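Local coordinates for protein chorismate mutase (Clostridium thermocellum, PDB 1XHO) that probably catalyses the rearrangement of chorismate to prephenate, the step that commits chorismate to phenylalanine and tyrosine synthesis, at residues Ala46-Ile49 and Val50-Gln54. Sequence-based numbering, arbitrary orientation.
Sequences ADEI and VAETQ
Thr53 hooks its hydroxyl back onto the carbonyl of Ile49, one turn earlier in the first turns of helix 46-63, the long helix that follows strand 32-40 in the AroH-class (type I) chorismate mutase fold, here a trimer. OG1 lies 2.6 Å from Ile49 O and donates to it, while the Thr53 backbone N gives the same oxygen its regular i to i+4 bond at 3.1 Å. The two donors approach from opposite faces of the carbonyl plane, OG1 at a C=O...O angle of 157°. This grip depends on the first torsion of Thr53: at -59° OG1 stands beside its own backbone N, facing the preceding turn. Threonine suits a buried site here because its hydroxyl is satisfied within the helix while the side chain also touches Pro87 and Ala90.

Backbone i to i+4 bonds also join Val50 N to Ala46 O, Ala51 N to Asp47 O and Glu52 N to Glu48 O. Val50 CG2 lies just beyond Ala46 O, 3.0 Å away, and Val50 packs on Ile89 and Asn93 of helix 89-93. Buried Ile49 packs on Asn44 and Ala84; branched aliphatic side chains suit the face turned to the rest of the chain, although Val50 stays partly exposed. Ala46, Asp47 and Ala51 are exposed.

Glu48 and Glu52, a turn apart, bring like charges near each other, which may slightly raise their affinity for protons. Each has a neutral partner elsewhere: Ser42 OG bonds Glu48 OE1, and Asn138 ND2 bonds Glu52 OE1. The nearest oxygens of the two carboxylates, Glu48 OE1 and Glu52 OE2, remain 4.6 Å apart.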
ATOM      1  N   ALA C  46      -9.348   4.478 -20.903  1.00 33.91           N
ATOM      2  CA  ALA C  46      -7.898   4.304 -20.767  1.00 35.58           C
ATOM      3  C   ALA C  46      -7.113   5.588 -21.025  1.00 37.74           C
ATOM      4  O   ALA C  46      -6.060   5.809 -20.417  1.00 36.26           O
ATOM      5  CB  ALA C  46      -7.401   3.193 -21.707  1.00 35.20           C
ATOM      6  N   ASP C  47      -7.622   6.423 -21.929  1.00 41.02           N
ATOM      7  CA  ASP C  47      -6.970   7.692 -22.277  1.00 41.80           C
ATOM      8  C   ASP C  47      -7.058   8.696 -21.144  1.00 39.22           C
ATOM      9  O   ASP C  47      -6.071   9.355 -20.827  1.00 39.78           O
ATOM     10  CB  ASP C  47      -7.573   8.288 -23.561  1.00 44.34           C
ATOM     11  CG  ASP C  47      -7.029   7.631 -24.821  1.00 47.53           C
ATOM     12  OD1 ASP C  47      -5.801   7.405 -24.902  1.00 49.52           O
ATOM     13  OD2 ASP C  47      -7.830   7.344 -25.740  1.00 49.77           O
ATOM     14  N   GLU C  48      -8.241   8.798 -20.540  1.00 38.76           N
ATOM     15  CA  GLU C  48      -8.470   9.716 -19.430  1.00 40.06           C
ATOM     16  C   GLU C  48      -7.703   9.300 -18.171  1.00 37.62           C
ATOM     17  O   GLU C  48      -7.039  10.127 -17.538  1.00 34.95           O
ATOM     18  CB  GLU C  48      -9.970   9.813 -19.106  1.00 42.36           C
ATOM     19  CG  GLU C  48     -10.750  10.715 -20.045  1.00 45.35           C
ATOM     20  CD  GLU C  48     -10.338  12.173 -19.919  1.00 47.46           C
ATOM     21  OE1 GLU C  48     -10.671  12.809 -18.887  1.00 49.09           O
ATOM     22  OE2 GLU C  48      -9.671  12.677 -20.852  1.00 48.82           O
ATOM     23  N   ILE C  49      -7.815   8.021 -17.817  1.00 35.10           N
ATOM     24  CA  ILE C  49      -7.113   7.456 -16.657  1.00 33.22           C
ATOM     25  C   ILE C  49      -5.603   7.701 -16.752  1.00 31.86           C
ATOM     26  O   ILE C  49      -4.980   8.162 -15.796  1.00 31.42           O
ATOM     27  CB  ILE C  49      -7.392   5.935 -16.510  1.00 30.72           C
ATOM     28  CG1 ILE C  49      -8.829   5.712 -16.028  1.00 31.72           C
ATOM     29  CG2 ILE C  49      -6.408   5.291 -15.531  1.00 31.66           C
ATOM     30  CD1 ILE C  49      -9.339   4.256 -16.175  1.00 30.97           C
ATOM     31  N   VAL C  50      -5.029   7.400 -17.910  1.00 31.24           N
ATOM     32  CA  VAL C  50      -3.577   7.492 -18.094  1.00 30.48           C
ATOM     33  C   VAL C  50      -3.104   8.940 -18.154  1.00 28.76           C
ATOM     34  O   VAL C  50      -2.113   9.287 -17.528  1.00 28.73           O
ATOM     35  CB  VAL C  50      -3.111   6.697 -19.354  1.00 29.44           C
ATOM     36  CG1 VAL C  50      -1.626   6.928 -19.647  1.00 28.20           C
ATOM     37  CG2 VAL C  50      -3.377   5.202 -19.156  1.00 29.93           C
ATOM     38  N   ALA C  51      -3.819   9.776 -18.899  1.00 30.41           N
ATOM     39  CA  ALA C  51      -3.432  11.174 -19.082  1.00 29.81           C
ATOM     40  C   ALA C  51      -3.598  11.974 -17.794  1.00 29.16           C
ATOM     41  O   ALA C  51      -2.733  12.758 -17.438  1.00 32.08           O
ATOM     42  CB  ALA C  51      -4.247  11.809 -20.215  1.00 29.99           C
ATOM     43  N   GLU C  52      -4.704  11.780 -17.089  1.00 31.25           N
ATOM     44  CA  GLU C  52      -4.911  12.497 -15.825  1.00 32.14           C
ATOM     45  C   GLU C  52      -3.970  12.025 -14.727  1.00 31.32           C
ATOM     46  O   GLU C  52      -3.576  12.820 -13.868  1.00 30.09           O
ATOM     47  CB  GLU C  52      -6.369  12.417 -15.367  1.00 33.57           C
ATOM     48  CG  GLU C  52      -7.324  13.208 -16.270  1.00 35.81           C
ATOM     49  CD  GLU C  52      -6.835  14.618 -16.544  1.00 37.68           C
ATOM     50  OE1 GLU C  52      -6.446  15.315 -15.583  1.00 36.62           O
ATOM     51  OE2 GLU C  52      -6.817  15.019 -17.727  1.00 41.75           O
ATOM     52  N   THR C  53      -3.589  10.745 -14.768  1.00 29.83           N
ATOM     53  CA  THR C  53      -2.604  10.232 -13.842  1.00 28.54           C
ATOM     54  C   THR C  53      -1.237  10.840 -14.149  1.00 27.45           C
ATOM     55  O   THR C  53      -0.496  11.172 -13.233  1.00 26.37           O
ATOM     56  CB  THR C  53      -2.533   8.675 -13.833  1.00 27.13           C
ATOM     57  OG1 THR C  53      -3.809   8.139 -13.471  1.00 27.18           O
ATOM     58  CG2 THR C  53      -1.476   8.178 -12.824  1.00 25.10           C
ATOM     59  N   GLN C  54      -0.922  10.982 -15.434  1.00 29.66           N
ATOM     60  CA  GLN C  54       0.362  11.532 -15.891  1.00 30.84           C
ATOM     61  C   GLN C  54       0.537  12.997 -15.466  1.00 29.82           C
ATOM     62  O   GLN C  54       1.599  13.399 -14.981  1.00 26.09           O
ATOM     63  CB  GLN C  54       0.450  11.409 -17.416  1.00 33.83           C
ATOM     64  CG  GLN C  54       1.877  11.432 -17.997  1.00 36.15           C
ATOM     65  CD  GLN C  54       1.940  10.926 -19.439  1.00 37.82           C
ATOM     66  OE1 GLN C  54       1.074  10.153 -19.890  1.00 42.08           O
ATOM     67  NE2 GLN C  54       2.973  11.347 -20.165  1.00 38.72           N
TER